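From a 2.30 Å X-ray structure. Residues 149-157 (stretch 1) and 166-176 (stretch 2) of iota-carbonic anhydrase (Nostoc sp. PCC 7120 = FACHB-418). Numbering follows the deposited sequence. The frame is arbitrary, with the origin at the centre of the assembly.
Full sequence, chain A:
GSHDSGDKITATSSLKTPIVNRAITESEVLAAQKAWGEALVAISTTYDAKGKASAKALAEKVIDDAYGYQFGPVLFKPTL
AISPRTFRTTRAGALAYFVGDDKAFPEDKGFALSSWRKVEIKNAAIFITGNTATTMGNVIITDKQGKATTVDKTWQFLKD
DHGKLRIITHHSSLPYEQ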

# COMPACT_ATOMS: atom_id res chain seq x y z
N THR A 149 -22.34 9.61 26.04
CA THR A 149 -21.89 8.21 25.85
C THR A 149 -20.47 8.25 25.27
O THR A 149 -20.31 8.75 24.14
CB THR A 149 -22.83 7.44 24.92
OG1 THR A 149 -24.15 7.47 25.47
CG2 THR A 149 -22.40 6.00 24.72
N THR A 150 -19.49 7.78 26.03
CA THR A 150 -18.08 7.67 25.61
C THR A 150 -17.84 6.24 25.11
O THR A 150 -18.20 5.29 25.83
CB THR A 150 -17.15 8.11 26.76
OG1 THR A 150 -17.39 9.50 26.97
CG2 THR A 150 -15.68 7.92 26.46
N VAL A 151 -17.27 6.11 23.91
CA VAL A 151 -16.85 4.80 23.33
C VAL A 151 -15.35 4.82 23.05
O VAL A 151 -14.80 5.92 22.79
CB VAL A 151 -17.66 4.48 22.05
CG1 VAL A 151 -19.14 4.28 22.36
CG2 VAL A 151 -17.48 5.56 20.99
N ASP A 152 -14.72 3.65 23.09
CA ASP A 152 -13.37 3.40 22.52
C ASP A 152 -13.56 2.95 21.07
O ASP A 152 -14.18 1.88 20.88
CB ASP A 152 -12.66 2.31 23.32
CG ASP A 152 -12.61 2.57 24.82
OD1 ASP A 152 -12.51 3.75 25.21
OD2 ASP A 152 -12.64 1.57 25.58
N LYS A 153 -13.07 3.73 20.09
CA LYS A 153 -13.38 3.50 18.65
C LYS A 153 -12.11 3.38 17.80
O LYS A 153 -11.26 4.30 17.83
CB LYS A 153 -14.22 4.64 18.06
CG LYS A 153 -14.94 4.25 16.77
CD LYS A 153 -15.88 5.30 16.27
CE LYS A 153 -17.05 5.55 17.20
NZ LYS A 153 -18.06 4.46 17.12
N THR A 154 -12.06 2.31 16.99
CA THR A 154 -11.09 2.11 15.89
C THR A 154 -11.81 2.22 14.54
O THR A 154 -12.79 1.50 14.36
CB THR A 154 -10.39 0.75 16.00
OG1 THR A 154 -9.74 0.77 17.27
CG2 THR A 154 -9.41 0.49 14.89
N TRP A 155 -11.34 3.11 13.65
CA TRP A 155 -11.77 3.21 12.23
C TRP A 155 -10.60 2.83 11.31
O TRP A 155 -9.44 3.14 11.66
CB TRP A 155 -12.20 4.63 11.88
CG TRP A 155 -13.63 4.96 12.17
CD1 TRP A 155 -14.74 4.29 11.77
CD2 TRP A 155 -14.09 6.13 12.87
NE1 TRP A 155 -15.86 4.94 12.20
CE2 TRP A 155 -15.50 6.07 12.88
CE3 TRP A 155 -13.45 7.21 13.49
CZ2 TRP A 155 -16.28 7.04 13.49
CZ3 TRP A 155 -14.23 8.18 14.09
CH2 TRP A 155 -15.62 8.09 14.09
N GLN A 156 -10.88 2.24 10.15
CA GLN A 156 -9.90 2.17 9.03
C GLN A 156 -10.57 2.74 7.78
O GLN A 156 -11.65 2.28 7.44
CB GLN A 156 -9.42 0.74 8.80
CG GLN A 156 -8.25 0.65 7.83
CD GLN A 156 -7.81 -0.78 7.58
OE1 GLN A 156 -6.86 -1.04 6.84
NE2 GLN A 156 -8.49 -1.72 8.19
N PHE A 157 -9.94 3.74 7.17
CA PHE A 157 -10.41 4.40 5.93
C PHE A 157 -9.59 3.90 4.75
O PHE A 157 -8.35 3.84 4.86
CB PHE A 157 -10.32 5.91 6.08
CG PHE A 157 -11.18 6.46 7.19
CD1 PHE A 157 -12.53 6.70 6.98
CD2 PHE A 157 -10.64 6.68 8.45
CE1 PHE A 157 -13.32 7.18 8.01
CE2 PHE A 157 -11.44 7.18 9.47
CZ PHE A 157 -12.78 7.42 9.25
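Stretch 2, residues 166-176: RIITHHSSLPY

Neighbouring antiparallel strands bind through a regular backbone ladder, while their side chains sort onto two faces, and this pair from iota-carbonic anhydrase illustrates both rules. The apolar centre lies on the face shared by Phe157, Ile167, Trp155 and His170. There Phe157 CE1 packs 3.5 Å from Ile167 CG1, and Trp155 CD1 lies 4.0 Å from Ile167 CD1. The indole then turns its edge toward the face of the His170 ring, with Trp155 five-membered ring and His170 ring centroids 4.2 Å apart and planes at 56°.

Beneath these side chains, extended residues 169-173 run against strand 149-157 at 177°, the axes approaching to 4.6 Å. Paired bonds join Thr154 N to His171 O (2.8 Å) and His171 N to Thr154 O (2.9 Å), and Asp152 and Ser173 repeat the pattern. At Gln156 the ladder slips: Gln156 N donates to Thr169 O (2.8 Å), but Gln156 O accepts from Ile168 N (3.1 Å). This beta bulge, where stretch 2 turns a corner at Ile168, pairs Phe157 with Ile167.

Polar side chains finish the contact. Gln156 NE2 makes a weak hydrogen bond to Thr169 OG1 (2.8 Å), whereas Lys153 curls back so that NZ donates to Ser172 OG (2.9 Å). Beyond the strand, Pro175 CD abuts Thr150 O at 3.1 Å.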

# COMPACT_ATOMS: atom_id res chain seq x y z
N ARG A 166 -13.47 5.69 2.55
CA ARG A 166 -14.56 4.74 2.90
C ARG A 166 -14.12 3.91 4.10
O ARG A 166 -12.97 3.40 4.10
CB ARG A 166 -14.88 3.84 1.72
CG ARG A 166 -14.83 4.55 0.37
CD ARG A 166 -16.03 5.43 0.14
NE ARG A 166 -17.19 4.61 -0.16
CZ ARG A 166 -17.50 4.15 -1.37
NH1 ARG A 166 -16.72 4.44 -2.40
NH2 ARG A 166 -18.57 3.40 -1.53
N ILE A 167 -15.02 3.76 5.08
CA ILE A 167 -14.84 2.88 6.27
C ILE A 167 -14.92 1.42 5.82
O ILE A 167 -15.97 1.00 5.29
CB ILE A 167 -15.88 3.21 7.35
CG1 ILE A 167 -15.71 4.64 7.88
CG2 ILE A 167 -15.84 2.18 8.47
CD1 ILE A 167 -16.95 5.20 8.54
N ILE A 168 -13.83 0.68 6.02
CA ILE A 168 -13.74 -0.79 5.78
C ILE A 168 -13.57 -1.50 7.13
O ILE A 168 -13.73 -2.74 7.16
CB ILE A 168 -12.58 -1.09 4.82
CG1 ILE A 168 -11.23 -0.60 5.37
CG2 ILE A 168 -12.88 -0.51 3.44
CD1 ILE A 168 -10.02 -1.13 4.63
N THR A 169 -13.27 -0.75 8.19
CA THR A 169 -13.12 -1.28 9.57
C THR A 169 -13.69 -0.26 10.57
O THR A 169 -13.34 0.92 10.47
CB THR A 169 -11.66 -1.60 9.92
OG1 THR A 169 -11.07 -2.42 8.91
CG2 THR A 169 -11.55 -2.32 11.25
N HIS A 170 -14.52 -0.74 11.50
CA HIS A 170 -15.23 0.06 12.52
C HIS A 170 -15.47 -0.83 13.75
O HIS A 170 -16.42 -1.61 13.74
CB HIS A 170 -16.54 0.60 11.94
CG HIS A 170 -17.20 1.64 12.77
ND1 HIS A 170 -16.87 1.83 14.10
CD2 HIS A 170 -18.16 2.54 12.48
CE1 HIS A 170 -17.61 2.80 14.60
NE2 HIS A 170 -18.42 3.25 13.63
N HIS A 171 -14.60 -0.74 14.75
CA HIS A 171 -14.73 -1.45 16.04
C HIS A 171 -14.99 -0.41 17.12
O HIS A 171 -14.11 0.43 17.35
CB HIS A 171 -13.47 -2.30 16.28
CG HIS A 171 -13.56 -3.25 17.42
ND1 HIS A 171 -12.95 -4.49 17.39
CD2 HIS A 171 -14.13 -3.14 18.64
CE1 HIS A 171 -13.14 -5.10 18.54
NE2 HIS A 171 -13.87 -4.30 19.32
N SER A 172 -16.17 -0.46 17.74
CA SER A 172 -16.62 0.44 18.83
C SER A 172 -16.95 -0.40 20.07
O SER A 172 -17.63 -1.43 19.91
CB SER A 172 -17.81 1.26 18.38
OG SER A 172 -17.95 2.43 19.16
N SER A 173 -16.47 0.01 21.24
CA SER A 173 -16.67 -0.70 22.53
C SER A 173 -16.87 0.29 23.68
O SER A 173 -16.17 1.35 23.73
CB SER A 173 -15.51 -1.64 22.81
OG SER A 173 -14.28 -0.92 22.90
N LEU A 174 -17.79 -0.04 24.59
CA LEU A 174 -17.96 0.69 25.87
C LEU A 174 -16.69 0.51 26.69
O LEU A 174 -16.13 -0.58 26.73
CB LEU A 174 -19.20 0.15 26.61
CG LEU A 174 -20.54 0.44 25.93
CD1 LEU A 174 -21.67 -0.25 26.68
CD2 LEU A 174 -20.79 1.94 25.82
N PRO A 175 -16.19 1.57 27.35
CA PRO A 175 -15.02 1.44 28.21
C PRO A 175 -15.22 0.34 29.26
O PRO A 175 -16.26 0.32 29.89
CB PRO A 175 -14.89 2.84 28.84
CG PRO A 175 -15.58 3.77 27.84
CD PRO A 175 -16.72 2.94 27.29
N TYR A 176 -14.25 -0.57 29.41
CA TYR A 176 -14.29 -1.66 30.42
C TYR A 176 -14.44 -1.04 31.81
O TYR A 176 -13.67 -0.11 32.13
CB TYR A 176 -13.04 -2.54 30.35
CG TYR A 176 -12.97 -3.58 31.43
CD1 TYR A 176 -14.01 -4.48 31.62
CD2 TYR A 176 -11.88 -3.66 32.28
CE1 TYR A 176 -13.96 -5.44 32.62
CE2 TYR A 176 -11.81 -4.62 33.28
CZ TYR A 176 -12.86 -5.51 33.45
OH TYR A 176 -12.81 -6.45 34.44